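Long-range contacts in PduO-type ATP--cob(I)alamin adenosyltransferase (Sulfolobus tokodaii, PDB 1WOZ), which probably transfers the adenosyl group of ATP to the cobalt of cob(I)alamin, as its PduO-type relatives do, and assembles as a trimer of helical subunits: residues 60-64 with 75-81; 81-86 with 144-149; 114-118 with 153-157. One frame throughout, in Å; residues are numbered along the deposited sequence.

Contact 1 of 3, residues 60-64 with 75-81; sequences ELFEI and KKIDEKY
In this helical-bundle subunit of the PduO-type adenosyltransferase family, residues 60-64, within helix 48-69, meet residues 75-81, an extended run that turns into helix 79-96. Lys75 to Ile77 are extended; Asp78 is the N-cap, its OD2 accepting a weak bond from Lys80 N at 3.2 Å. CA atoms pair as Glu63-Lys75 (6.1 Å), Ile64-Ile77 (6.6 Å) and Glu60-Tyr81 (8.3 Å). The apolar part is small: Ile64 CG1 lies 3.8 Å from Ile77 CD1, two branched side chains closing the buried side next to helix 140-163. Ile77, chi1 and chi2 both m, points its CB toward the helix. Tyr81, chi1 m, points its ring across the axis of 60-64, CD1 3.6 Å from Glu60 CD, while the Glu60 carboxylate is held by Arg56 and Tyr145. Charge dominates the more open side. Glu63, m and t, suits it by having two oxygens for two donors: OE1 forms a salt bridge with Lys75 NZ at 3.1 Å, and OE2 accepts a short hydrogen bond from Tyr81 OH at 2.5 Å.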
ATOM      1  N   GLU A  60      20.434  -0.070  -3.011  1.00 19.34           N
ATOM      2  CA  GLU A  60      20.483   1.017  -3.992  1.00 18.90           C
ATOM      3  C   GLU A  60      19.406   2.073  -3.781  1.00 19.32           C
ATOM      4  O   GLU A  60      19.612   3.243  -4.138  1.00 19.38           O
ATOM      5  CB  GLU A  60      20.492   0.451  -5.430  1.00 19.00           C
ATOM      6  CG  GLU A  60      21.714  -0.452  -5.644  1.00 19.98           C
ATOM      7  CD  GLU A  60      21.853  -1.059  -7.041  1.00 22.63           C
ATOM      8  OE1 GLU A  60      20.911  -1.008  -7.870  1.00 19.94           O
ATOM      9  OE2 GLU A  60      22.939  -1.605  -7.298  1.00 21.19           O
ATOM     10  N   LEU A  61      18.274   1.695  -3.179  1.00 17.71           N
ATOM     11  CA  LEU A  61      17.256   2.702  -2.875  1.00 17.07           C
ATOM     12  C   LEU A  61      17.833   3.614  -1.781  1.00 19.11           C
ATOM     13  O   LEU A  61      17.547   4.817  -1.744  1.00 17.18           O
ATOM     14  CB  LEU A  61      15.932   2.066  -2.392  1.00 17.05           C
ATOM     15  CG  LEU A  61      15.175   1.324  -3.509  1.00 18.12           C
ATOM     16  CD1 LEU A  61      13.828   0.843  -2.994  1.00 16.10           C
ATOM     17  CD2 LEU A  61      14.954   2.266  -4.711  1.00 18.42           C
ATOM     18  N   PHE A  62      18.632   3.054  -0.872  1.00 19.25           N
ATOM     19  CA  PHE A  62      19.249   3.916   0.150  1.00 20.65           C
ATOM     20  C   PHE A  62      20.276   4.815  -0.545  1.00 20.41           C
ATOM     21  O   PHE A  62      20.431   5.980  -0.195  1.00 20.82           O
ATOM     22  CB  PHE A  62      19.936   3.098   1.252  1.00 19.77           C
ATOM     23  CG  PHE A  62      19.015   2.717   2.377  1.00 21.57           C
ATOM     24  CD1 PHE A  62      18.289   1.535   2.339  1.00 20.42           C
ATOM     25  CD2 PHE A  62      18.837   3.577   3.466  1.00 21.15           C
ATOM     26  CE1 PHE A  62      17.391   1.210   3.368  1.00 19.33           C
ATOM     27  CE2 PHE A  62      17.942   3.252   4.493  1.00 22.09           C
ATOM     28  CZ  PHE A  62      17.221   2.060   4.432  1.00 20.91           C
ATOM     29  N   GLU A  63      20.987   4.282  -1.539  1.00 20.76           N
ATOM     30  CA  GLU A  63      21.947   5.123  -2.252  1.00 20.68           C
ATOM     31  C   GLU A  63      21.231   6.245  -3.006  1.00 21.46           C
ATOM     32  O   GLU A  63      21.722   7.388  -3.080  1.00 21.13           O
ATOM     33  CB  GLU A  63      22.787   4.271  -3.206  1.00 22.06           C
ATOM     34  CG  GLU A  63      23.690   3.305  -2.450  1.00 24.74           C
ATOM     35  CD  GLU A  63      24.666   2.552  -3.343  1.00 28.69           C
ATOM     36  OE1 GLU A  63      25.728   2.158  -2.831  1.00 33.09           O
ATOM     37  OE2 GLU A  63      24.376   2.329  -4.535  1.00 32.29           O
ATOM     38  N   ILE A  64      20.060   5.930  -3.555  1.00 19.63           N
ATOM     39  CA  ILE A  64      19.270   6.932  -4.262  1.00 18.62           C
ATOM     40  C   ILE A  64      18.867   8.013  -3.269  1.00 19.67           C
ATOM     41  O   ILE A  64      18.902   9.210  -3.582  1.00 18.52           O
ATOM     42  CB  ILE A  64      17.986   6.290  -4.909  1.00 20.26           C
ATOM     43  CG1 ILE A  64      18.404   5.454  -6.112  1.00 21.36           C
ATOM     44  CG2 ILE A  64      16.943   7.368  -5.219  1.00 20.29           C
ATOM     45  CD1 ILE A  64      17.261   4.736  -6.816  1.00 22.82           C
ATOM     46  N   LYS A  75      26.605  10.121  -3.134  1.00 36.64           N
ATOM     47  CA  LYS A  75      26.323   8.979  -3.997  1.00 36.03           C
ATOM     48  C   LYS A  75      25.780   9.597  -5.276  1.00 35.81           C
ATOM     49  O   LYS A  75      25.119  10.640  -5.234  1.00 32.96           O
ATOM     50  CB  LYS A  75      25.250   8.069  -3.386  1.00 37.18           C
ATOM     51  CG  LYS A  75      25.647   7.323  -2.112  1.00 39.85           C
ATOM     52  CD  LYS A  75      26.580   6.158  -2.407  1.00 41.58           C
ATOM     53  CE  LYS A  75      26.901   5.405  -1.134  1.00 42.47           C
ATOM     54  NZ  LYS A  75      27.633   4.152  -1.435  1.00 46.61           N
ATOM     55  N   LYS A  76      26.076   8.972  -6.412  1.00 36.16           N
ATOM     56  CA  LYS A  76      25.567   9.463  -7.684  1.00 37.14           C
ATOM     57  C   LYS A  76      25.128   8.302  -8.560  1.00 35.89           C
ATOM     58  O   LYS A  76      25.937   7.524  -9.052  1.00 35.65           O
ATOM     59  CB  LYS A  76      26.616  10.287  -8.423  1.00 38.79           C
ATOM     60  CG  LYS A  76      26.058  10.954  -9.672  1.00 41.23           C
ATOM     61  CD  LYS A  76      27.126  11.759 -10.381  1.00 45.97           C
ATOM     62  CE  LYS A  76      26.576  12.478 -11.601  1.00 47.52           C
ATOM     63  NZ  LYS A  76      27.686  13.129 -12.362  1.00 50.81           N
ATOM     64  N   ILE A  77      23.825   8.187  -8.737  1.00 35.22           N
ATOM     65  CA  ILE A  77      23.264   7.129  -9.555  1.00 33.21           C
ATOM     66  C   ILE A  77      23.670   7.383 -10.999  1.00 33.49           C
ATOM     67  O   ILE A  77      23.505   8.494 -11.505  1.00 32.83           O
ATOM     68  CB  ILE A  77      21.725   7.121  -9.421  1.00 32.08           C
ATOM     69  CG1 ILE A  77      21.349   6.998  -7.936  1.00 31.20           C
ATOM     70  CG2 ILE A  77      21.117   5.994 -10.246  1.00 31.00           C
ATOM     71  CD1 ILE A  77      22.001   5.800  -7.210  1.00 29.88           C
ATOM     72  N   ASP A  78      24.220   6.360 -11.649  1.00 34.94           N
ATOM     73  CA  ASP A  78      24.638   6.473 -13.042  1.00 36.29           C
ATOM     74  C   ASP A  78      24.146   5.285 -13.885  1.00 37.61           C
ATOM     75  O   ASP A  78      23.453   4.390 -13.381  1.00 37.09           O
ATOM     76  CB  ASP A  78      26.164   6.593 -13.118  1.00 38.32           C
ATOM     77  CG  ASP A  78      26.884   5.403 -12.512  1.00 39.67           C
ATOM     78  OD1 ASP A  78      28.084   5.537 -12.218  1.00 42.21           O
ATOM     79  OD2 ASP A  78      26.271   4.328 -12.336  1.00 41.92           O
ATOM     80  N   GLU A  79      24.521   5.272 -15.159  1.00 37.62           N
ATOM     81  CA  GLU A  79      24.095   4.220 -16.072  1.00 38.21           C
ATOM     82  C   GLU A  79      24.351   2.782 -15.645  1.00 36.60           C
ATOM     83  O   GLU A  79      23.571   1.909 -15.996  1.00 34.44           O
ATOM     84  CB  GLU A  79      24.697   4.442 -17.466  1.00 41.55           C
ATOM     85  CG  GLU A  79      24.144   5.673 -18.177  1.00 47.03           C
ATOM     86  CD  GLU A  79      24.816   5.933 -19.519  1.00 50.89           C
ATOM     87  OE1 GLU A  79      24.551   5.179 -20.487  1.00 52.81           O
ATOM     88  OE2 GLU A  79      25.620   6.895 -19.599  1.00 53.59           O
ATOM     89  N   LYS A  80      25.423   2.519 -14.896  1.00 35.58           N
ATOM     90  CA  LYS A  80      25.709   1.144 -14.484  1.00 35.62           C
ATOM     91  C   LYS A  80      24.642   0.551 -13.573  1.00 34.89           C
ATOM     92  O   LYS A  80      24.419  -0.665 -13.585  1.00 34.35           O
ATOM     93  CB  LYS A  80      27.070   1.045 -13.800  1.00 38.59           C
ATOM     94  CG  LYS A  80      28.243   1.384 -14.715  1.00 42.96           C
ATOM     95  CD  LYS A  80      29.576   0.977 -14.091  1.00 46.15           C
ATOM     96  CE  LYS A  80      29.653  -0.544 -13.894  1.00 49.40           C
ATOM     97  NZ  LYS A  80      30.915  -0.984 -13.228  1.00 50.06           N
ATOM     98  N   TYR A  81      24.008   1.402 -12.765  1.00 32.89           N
ATOM     99  CA  TYR A  81      22.932   0.965 -11.879  1.00 31.19           C
ATOM    100  C   TYR A  81      21.779   0.503 -12.762  1.00 31.51           C
ATOM    101  O   TYR A  81      21.211  -0.571 -12.570  1.00 32.06           O
ATOM    102  CB  TYR A  81      22.404   2.128 -11.045  1.00 30.66           C
ATOM    103  CG  TYR A  81      23.207   2.495  -9.825  1.00 31.16           C
ATOM    104  CD1 TYR A  81      22.782   2.114  -8.545  1.00 30.31           C
ATOM    105  CD2 TYR A  81      24.365   3.257  -9.937  1.00 30.35           C
ATOM    106  CE1 TYR A  81      23.493   2.493  -7.409  1.00 30.30           C
ATOM    107  CE2 TYR A  81      25.081   3.640  -8.808  1.00 31.17           C
ATOM    108  CZ  TYR A  81      24.636   3.258  -7.554  1.00 30.48           C
ATOM    109  OH  TYR A  81      25.324   3.685  -6.448  1.00 32.73           O
TER

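Contact 2 of 3, residues 81-86 with 144-149; sequences YVKWLE and VYLNRL
Segments 81-86 and 144-149 are both helical and run side by side in the same direction, their axes 9.3 Å apart at closest approach and inclined by 8°. The register sets Val82 beside Tyr145 (CA-CA 5.3 Å) and Leu85 beside Arg148 (6.3 Å). Val144, chi1 t, starts the second segment with its CG1 3.9 Å from Val82 CG2, where two compact beta-branched side chains meet. Tyr145, also t, swings its ring into the interface. Leu85 (m, t) sets CD1 over one ring face, a CH-pi contact 3.5 Å from the centroid, and Tyr81 CB meets the ring edge, 3.8 Å from Tyr145 CD1; the hydroxyl of Tyr145 is bound to Glu60. Arg148, chi1 m and chi2 near 7°, between wells, does double duty. Its aliphatic stem packs through CG on Val82 CG1 (3.5 Å) and through CB on Leu85 CD1 (3.7 Å), whereas NE donates to Glu86 OE2 at 2.9 Å in a salt bridge at the margin, and NH1 reaches Asn147 OD1 at 3.1 Å. Leu149 closes the segment, its N 4.0 Å from Leu85 CD1. Apolar seam and edge salt bridge join a parallel helix pair, 79-96 and 140-163, in the PduO-type adenosyltransferase bundle.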
ATOM      1  N   TYR A  81      24.008   1.402 -12.765  1.00 32.89           N
ATOM      2  CA  TYR A  81      22.932   0.965 -11.879  1.00 31.19           C
ATOM      3  C   TYR A  81      21.779   0.503 -12.762  1.00 31.51           C
ATOM      4  O   TYR A  81      21.211  -0.571 -12.570  1.00 32.06           O
ATOM      5  CB  TYR A  81      22.404   2.128 -11.045  1.00 30.66           C
ATOM      6  CG  TYR A  81      23.207   2.495  -9.825  1.00 31.16           C
ATOM      7  CD1 TYR A  81      22.782   2.114  -8.545  1.00 30.31           C
ATOM      8  CD2 TYR A  81      24.365   3.257  -9.937  1.00 30.35           C
ATOM      9  CE1 TYR A  81      23.493   2.493  -7.409  1.00 30.30           C
ATOM     10  CE2 TYR A  81      25.081   3.640  -8.808  1.00 31.17           C
ATOM     11  CZ  TYR A  81      24.636   3.258  -7.554  1.00 30.48           C
ATOM     12  OH  TYR A  81      25.324   3.685  -6.448  1.00 32.73           O
ATOM     13  N   VAL A  82      21.409   1.353 -13.709  1.00 30.36           N
ATOM     14  CA  VAL A  82      20.307   1.040 -14.609  1.00 30.73           C
ATOM     15  C   VAL A  82      20.626  -0.222 -15.425  1.00 31.30           C
ATOM     16  O   VAL A  82      19.771  -1.084 -15.614  1.00 29.43           O
ATOM     17  CB  VAL A  82      20.042   2.239 -15.551  1.00 31.97           C
ATOM     18  CG1 VAL A  82      18.990   1.878 -16.599  1.00 32.74           C
ATOM     19  CG2 VAL A  82      19.589   3.443 -14.726  1.00 31.88           C
ATOM     20  N   LYS A  83      21.875  -0.328 -15.883  1.00 30.65           N
ATOM     21  CA  LYS A  83      22.316  -1.467 -16.688  1.00 30.40           C
ATOM     22  C   LYS A  83      22.017  -2.805 -16.022  1.00 28.50           C
ATOM     23  O   LYS A  83      21.415  -3.684 -16.624  1.00 26.66           O
ATOM     24  CB  LYS A  83      23.819  -1.382 -16.940  1.00 33.31           C
ATOM     25  CG  LYS A  83      24.386  -2.628 -17.583  1.00 38.46           C
ATOM     26  CD  LYS A  83      24.277  -2.560 -19.099  1.00 43.68           C
ATOM     27  CE  LYS A  83      25.397  -1.681 -19.684  1.00 46.06           C
ATOM     28  NZ  LYS A  83      25.476  -0.297 -19.093  1.00 47.07           N
ATOM     29  N   TRP A  84      22.476  -2.955 -14.784  1.00 25.38           N
ATOM     30  CA  TRP A  84      22.250  -4.169 -14.027  1.00 24.93           C
ATOM     31  C   TRP A  84      20.740  -4.525 -13.989  1.00 22.42           C
ATOM     32  O   TRP A  84      20.376  -5.681 -14.137  1.00 20.75           O
ATOM     33  CB  TRP A  84      22.791  -3.980 -12.602  1.00 28.51           C
ATOM     34  CG  TRP A  84      22.425  -5.094 -11.734  1.00 31.20           C
ATOM     35  CD1 TRP A  84      22.890  -6.380 -11.814  1.00 32.56           C
ATOM     36  CD2 TRP A  84      21.391  -5.097 -10.740  1.00 29.88           C
ATOM     37  NE1 TRP A  84      22.197  -7.185 -10.937  1.00 33.58           N
ATOM     38  CE2 TRP A  84      21.272  -6.427 -10.271  1.00 31.41           C
ATOM     39  CE3 TRP A  84      20.559  -4.109 -10.203  1.00 30.45           C
ATOM     40  CZ2 TRP A  84      20.341  -6.795  -9.285  1.00 30.44           C
ATOM     41  CZ3 TRP A  84      19.632  -4.478  -9.216  1.00 29.68           C
ATOM     42  CH2 TRP A  84      19.536  -5.815  -8.776  1.00 26.99           C
ATOM     43  N   LEU A  85      19.871  -3.535 -13.783  1.00 22.83           N
ATOM     44  CA  LEU A  85      18.419  -3.808 -13.750  1.00 22.60           C
ATOM     45  C   LEU A  85      17.955  -4.392 -15.091  1.00 22.85           C
ATOM     46  O   LEU A  85      17.212  -5.365 -15.137  1.00 23.45           O
ATOM     47  CB  LEU A  85      17.630  -2.530 -13.468  1.00 21.03           C
ATOM     48  CG  LEU A  85      17.819  -1.884 -12.088  1.00 20.29           C
ATOM     49  CD1 LEU A  85      17.087  -0.578 -12.062  1.00 18.75           C
ATOM     50  CD2 LEU A  85      17.312  -2.825 -10.998  1.00 18.55           C
ATOM     51  N   GLU A  86      18.406  -3.792 -16.178  1.00 23.05           N
ATOM     52  CA  GLU A  86      18.040  -4.263 -17.511  1.00 25.17           C
ATOM     53  C   GLU A  86      18.553  -5.668 -17.819  1.00 24.53           C
ATOM     54  O   GLU A  86      17.834  -6.470 -18.420  1.00 24.96           O
ATOM     55  CB  GLU A  86      18.558  -3.283 -18.556  1.00 25.31           C
ATOM     56  CG  GLU A  86      18.076  -1.875 -18.294  1.00 27.67           C
ATOM     57  CD  GLU A  86      18.649  -0.864 -19.268  1.00 31.68           C
ATOM     58  OE1 GLU A  86      19.839  -0.989 -19.628  1.00 33.14           O
ATOM     59  OE2 GLU A  86      17.915   0.065 -19.651  1.00 31.93           O
ATOM     60  N   VAL A 144      15.065   7.187 -14.184  1.00 21.12           N
ATOM     61  CA  VAL A 144      15.329   6.066 -15.084  1.00 21.63           C
ATOM     62  C   VAL A 144      15.449   4.756 -14.297  1.00 20.90           C
ATOM     63  O   VAL A 144      14.905   3.712 -14.715  1.00 19.98           O
ATOM     64  CB  VAL A 144      16.620   6.266 -15.892  1.00 21.33           C
ATOM     65  CG1 VAL A 144      16.809   5.099 -16.868  1.00 22.58           C
ATOM     66  CG2 VAL A 144      16.535   7.601 -16.653  1.00 24.04           C
ATOM     67  N   TYR A 145      16.139   4.810 -13.158  1.00 17.55           N
ATOM     68  CA  TYR A 145      16.314   3.620 -12.333  1.00 18.99           C
ATOM     69  C   TYR A 145      14.928   3.083 -11.913  1.00 18.71           C
ATOM     70  O   TYR A 145      14.644   1.881 -12.052  1.00 18.77           O
ATOM     71  CB  TYR A 145      17.139   3.952 -11.075  1.00 18.90           C
ATOM     72  CG  TYR A 145      17.458   2.755 -10.206  1.00 19.64           C
ATOM     73  CD1 TYR A 145      18.661   2.061 -10.349  1.00 18.63           C
ATOM     74  CD2 TYR A 145      16.551   2.306  -9.243  1.00 17.31           C
ATOM     75  CE1 TYR A 145      18.950   0.959  -9.559  1.00 19.71           C
ATOM     76  CE2 TYR A 145      16.831   1.206  -8.447  1.00 16.96           C
ATOM     77  CZ  TYR A 145      18.023   0.536  -8.602  1.00 19.33           C
ATOM     78  OH  TYR A 145      18.310  -0.553  -7.818  1.00 18.65           O
ATOM     79  N   LEU A 146      14.083   3.983 -11.420  1.00 19.33           N
ATOM     80  CA  LEU A 146      12.740   3.624 -10.966  1.00 20.03           C
ATOM     81  C   LEU A 146      11.909   3.007 -12.095  1.00 21.31           C
ATOM     82  O   LEU A 146      11.173   2.043 -11.867  1.00 20.31           O
ATOM     83  CB  LEU A 146      12.040   4.857 -10.390  1.00 19.66           C
ATOM     84  CG  LEU A 146      12.587   5.322  -9.023  1.00 19.14           C
ATOM     85  CD1 LEU A 146      11.927   6.632  -8.659  1.00 19.27           C
ATOM     86  CD2 LEU A 146      12.334   4.244  -7.920  1.00 19.88           C
ATOM     87  N   ASN A 147      12.035   3.558 -13.303  1.00 20.82           N
ATOM     88  CA  ASN A 147      11.317   3.038 -14.473  1.00 21.76           C
ATOM     89  C   ASN A 147      11.769   1.610 -14.787  1.00 21.95           C
ATOM     90  O   ASN A 147      10.932   0.722 -15.021  1.00 22.60           O
ATOM     91  CB  ASN A 147      11.533   3.981 -15.671  1.00 23.70           C
ATOM     92  CG  ASN A 147      10.851   3.488 -16.967  1.00 26.10           C
ATOM     93  OD1 ASN A 147      11.439   2.734 -17.739  1.00 27.39           O
ATOM     94  ND2 ASN A 147       9.617   3.925 -17.196  1.00 25.62           N
ATOM     95  N   ARG A 148      13.078   1.367 -14.774  1.00 19.73           N
ATOM     96  CA  ARG A 148      13.619   0.034 -15.059  1.00 20.12           C
ATOM     97  C   ARG A 148      13.257  -0.948 -13.961  1.00 19.81           C
ATOM     98  O   ARG A 148      13.104  -2.144 -14.214  1.00 18.47           O
ATOM     99  CB  ARG A 148      15.151   0.051 -15.133  1.00 21.28           C
ATOM    100  CG  ARG A 148      15.803   0.470 -16.454  1.00 25.85           C
ATOM    101  CD  ARG A 148      14.869   0.988 -17.509  1.00 28.85           C
ATOM    102  NE  ARG A 148      15.650   1.538 -18.618  1.00 29.87           N
ATOM    103  CZ  ARG A 148      15.309   2.615 -19.306  1.00 30.81           C
ATOM    104  NH1 ARG A 148      14.196   3.254 -19.017  1.00 30.43           N
ATOM    105  NH2 ARG A 148      16.107   3.081 -20.256  1.00 32.92           N
ATOM    106  N   LEU A 149      13.174  -0.452 -12.727  1.00 17.81           N
ATOM    107  CA  LEU A 149      12.844  -1.338 -11.621  1.00 17.94           C
ATOM    108  C   LEU A 149      11.456  -1.943 -11.778  1.00 16.88           C
ATOM    109  O   LEU A 149      11.261  -3.130 -11.501  1.00 17.31           O
ATOM    110  CB  LEU A 149      12.936  -0.580 -10.293  1.00 17.09           C
ATOM    111  CG  LEU A 149      12.488  -1.333  -9.041  1.00 16.34           C
ATOM    112  CD1 LEU A 149      13.307  -2.572  -8.841  1.00 17.90           C
ATOM    113  CD2 LEU A 149      12.663  -0.384  -7.825  1.00 19.38           C
TER

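Contact 3 of 3, residues 114-118 with 153-157; sequences LHVTR and LFAMA
Helices 109-134 and 140-163 form an antiparallel pair in the core of the bundle; their segments 114-118 and 153-157 cross at 168° with axes 8.7 Å apart. Leu114 faces Ala157 (CA-CA 5.6 Å), and Arg118 faces Leu153 (5.6 Å). Leu114, m and t, fills the interface: CB lies 3.9 Å from Ala157 CB, CD2 lies 4.0 Å from Leu153 CD2, and CD1 reaches CB of selenomethionine Met156 at 4.1 Å. His115, chi1 m, points CB away, yet its ring returns over Ala157, whose small CB makes a CH-pi contact 3.8 Å from the ring centroid. His115 CE1 is 4.0 Å from Phe154 CD2. Thr117 lends its methyl, CG2 being 3.9 Å from Leu153 CD1, while OG1 bonds back to Val113 O, which suits a polar residue to this apolar setting. Arg118, chi1 and chi2 t, packs its CB 3.9 Å from Leu153 CB and its CD 3.8 Å from Phe154 CB. Its guanidinium pairs with Asp32 of the third subunit, and chi3 p turns NE back to donate to His115 ND1 at 3.0 Å.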
ATOM      1  N   LEU A 114       4.778  -9.294  -5.857  1.00 15.88           N
ATOM      2  CA  LEU A 114       5.692  -8.607  -6.781  1.00 15.65           C
ATOM      3  C   LEU A 114       4.942  -7.557  -7.602  1.00 16.03           C
ATOM      4  O   LEU A 114       5.480  -6.472  -7.865  1.00 15.71           O
ATOM      5  CB  LEU A 114       6.384  -9.618  -7.714  1.00 15.53           C
ATOM      6  CG  LEU A 114       7.499 -10.399  -6.957  1.00 16.88           C
ATOM      7  CD1 LEU A 114       7.870 -11.667  -7.739  1.00 17.88           C
ATOM      8  CD2 LEU A 114       8.739  -9.517  -6.758  1.00 16.05           C
ATOM      9  N   HIS A 115       3.711  -7.875  -8.018  1.00 15.29           N
ATOM     10  CA  HIS A 115       2.916  -6.912  -8.772  1.00 16.14           C
ATOM     11  C   HIS A 115       2.514  -5.726  -7.894  1.00 15.32           C
ATOM     12  O   HIS A 115       2.439  -4.586  -8.365  1.00 14.50           O
ATOM     13  CB  HIS A 115       1.653  -7.569  -9.348  1.00 15.12           C
ATOM     14  CG  HIS A 115       1.897  -8.279 -10.639  1.00 16.09           C
ATOM     15  ND1 HIS A 115       2.350  -7.623 -11.764  1.00 17.29           N
ATOM     16  CD2 HIS A 115       1.774  -9.587 -10.983  1.00 15.88           C
ATOM     17  CE1 HIS A 115       2.501  -8.496 -12.746  1.00 17.31           C
ATOM     18  NE2 HIS A 115       2.159  -9.693 -12.298  1.00 15.10           N
ATOM     19  N   VAL A 116       2.207  -5.991  -6.626  1.00 14.97           N
ATOM     20  CA  VAL A 116       1.863  -4.883  -5.740  1.00 14.76           C
ATOM     21  C   VAL A 116       3.093  -3.968  -5.621  1.00 15.09           C
ATOM     22  O   VAL A 116       2.994  -2.736  -5.706  1.00 15.56           O
ATOM     23  CB  VAL A 116       1.481  -5.383  -4.323  1.00 16.61           C
ATOM     24  CG1 VAL A 116       1.521  -4.212  -3.334  1.00 17.85           C
ATOM     25  CG2 VAL A 116       0.083  -6.034  -4.346  1.00 15.72           C
ATOM     26  N   THR A 117       4.250  -4.586  -5.426  1.00 15.50           N
ATOM     27  CA  THR A 117       5.502  -3.850  -5.287  1.00 16.32           C
ATOM     28  C   THR A 117       5.772  -3.062  -6.578  1.00 17.60           C
ATOM     29  O   THR A 117       6.173  -1.893  -6.540  1.00 15.57           O
ATOM     30  CB  THR A 117       6.638  -4.846  -4.963  1.00 16.64           C
ATOM     31  OG1 THR A 117       6.277  -5.559  -3.772  1.00 16.59           O
ATOM     32  CG2 THR A 117       7.963  -4.125  -4.712  1.00 15.09           C
ATOM     33  N   ARG A 118       5.501  -3.696  -7.720  1.00 15.95           N
ATOM     34  CA  ARG A 118       5.666  -3.052  -9.018  1.00 16.17           C
ATOM     35  C   ARG A 118       4.767  -1.790  -9.138  1.00 15.11           C
ATOM     36  O   ARG A 118       5.194  -0.717  -9.605  1.00 14.63           O
ATOM     37  CB  ARG A 118       5.316  -4.084 -10.113  1.00 14.67           C
ATOM     38  CG  ARG A 118       5.281  -3.573 -11.571  1.00 17.39           C
ATOM     39  CD  ARG A 118       4.553  -4.607 -12.504  1.00 18.23           C
ATOM     40  NE  ARG A 118       3.158  -4.788 -12.084  1.00 18.79           N
ATOM     41  CZ  ARG A 118       2.206  -3.870 -12.211  1.00 18.10           C
ATOM     42  NH1 ARG A 118       2.473  -2.692 -12.786  1.00 18.06           N
ATOM     43  NH2 ARG A 118       1.008  -4.085 -11.667  1.00 19.76           N
ATOM     44  N   LEU A 153      10.564  -5.955 -11.789  1.00 16.05           N
ATOM     45  CA  LEU A 153       9.585  -6.569 -10.893  1.00 16.56           C
ATOM     46  C   LEU A 153       8.531  -7.351 -11.698  1.00 16.21           C
ATOM     47  O   LEU A 153       8.097  -8.427 -11.284  1.00 16.18           O
ATOM     48  CB  LEU A 153       8.925  -5.490 -10.029  1.00 16.39           C
ATOM     49  CG  LEU A 153       9.862  -4.867  -8.964  1.00 17.57           C
ATOM     50  CD1 LEU A 153       9.219  -3.617  -8.375  1.00 15.75           C
ATOM     51  CD2 LEU A 153      10.158  -5.888  -7.849  1.00 19.62           C
ATOM     52  N   PHE A 154       8.118  -6.781 -12.828  1.00 15.77           N
ATOM     53  CA  PHE A 154       7.144  -7.410 -13.734  1.00 16.36           C
ATOM     54  C   PHE A 154       7.730  -8.732 -14.245  1.00 17.39           C
ATOM     55  O   PHE A 154       7.094  -9.780 -14.167  1.00 16.64           O
ATOM     56  CB  PHE A 154       6.857  -6.443 -14.894  1.00 18.50           C
ATOM     57  CG  PHE A 154       5.844  -6.956 -15.888  1.00 20.18           C
ATOM     58  CD1 PHE A 154       6.244  -7.720 -16.976  1.00 22.23           C
ATOM     59  CD2 PHE A 154       4.488  -6.677 -15.731  1.00 23.91           C
ATOM     60  CE1 PHE A 154       5.304  -8.208 -17.910  1.00 23.11           C
ATOM     61  CE2 PHE A 154       3.530  -7.155 -16.651  1.00 22.92           C
ATOM     62  CZ  PHE A 154       3.944  -7.925 -17.745  1.00 22.28           C
ATOM     63  N   ALA A 155       8.969  -8.700 -14.730  1.00 16.80           N
ATOM     64  CA  ALA A 155       9.587  -9.928 -15.234  1.00 15.81           C
ATOM     65  C   ALA A 155       9.716 -10.972 -14.148  1.00 17.62           C
ATOM     66  O   ALA A 155       9.549 -12.174 -14.398  1.00 15.46           O
ATOM     67  CB  ALA A 155      10.971  -9.612 -15.850  1.00 19.63           C
HETATM   68  N   MSE A 156       9.993 -10.526 -12.920  1.00 16.46           N
HETATM   69  CA  MSE A 156      10.115 -11.478 -11.834  1.00 16.75           C
HETATM   70  C   MSE A 156       8.765 -12.106 -11.520  1.00 16.38           C
HETATM   71  O   MSE A 156       8.700 -13.278 -11.185  1.00 17.22           O
HETATM   72  CB  MSE A 156      10.663 -10.809 -10.565  1.00 17.01           C
HETATM   73  CG  MSE A 156      12.103 -10.366 -10.650  1.00 19.85           C
HETATM   74 SE   MSE A 156      12.509  -9.567  -8.896  1.00 26.64          SE
HETATM   75  CE  MSE A 156      14.454  -9.483  -8.991  1.00 21.89           C
ATOM     76  N   ALA A 157       7.692 -11.328 -11.613  1.00 16.38           N
ATOM     77  CA  ALA A 157       6.358 -11.859 -11.331  1.00 17.03           C
ATOM     78  C   ALA A 157       5.977 -12.939 -12.360  1.00 17.44           C
ATOM     79  O   ALA A 157       5.314 -13.921 -12.016  1.00 15.78           O
ATOM     80  CB  ALA A 157       5.314 -10.715 -11.330  1.00 15.74           C
TER

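Contacts 1 and 2 form one continuous patch, their centres 10 Å apart: they share Tyr81, whose hydroxyl serves contact 1 and whose CB serves contact 2. Glu60 OE1 and Tyr145 OH, 2.6 Å apart in a probable hydrogen bond, join helix 48-69 to helix 140-163, and Ile64 CD1 packs 3.5 Å from Tyr145 CD2. Helix 140-163 continues into contact 3, about 14 Å from contact 2 between centres, but changes partner from parallel helix 79-96 to antiparallel helix 109-134. Contacts 1 and 3 do not touch (centres 20 Å, nearest atoms about 8 Å apart). One POG lies about 7 Å from the Ile64 side chain, another about 7 Å from that of Arg118; Leu61, Asp32 and Asn35 line a POG pocket.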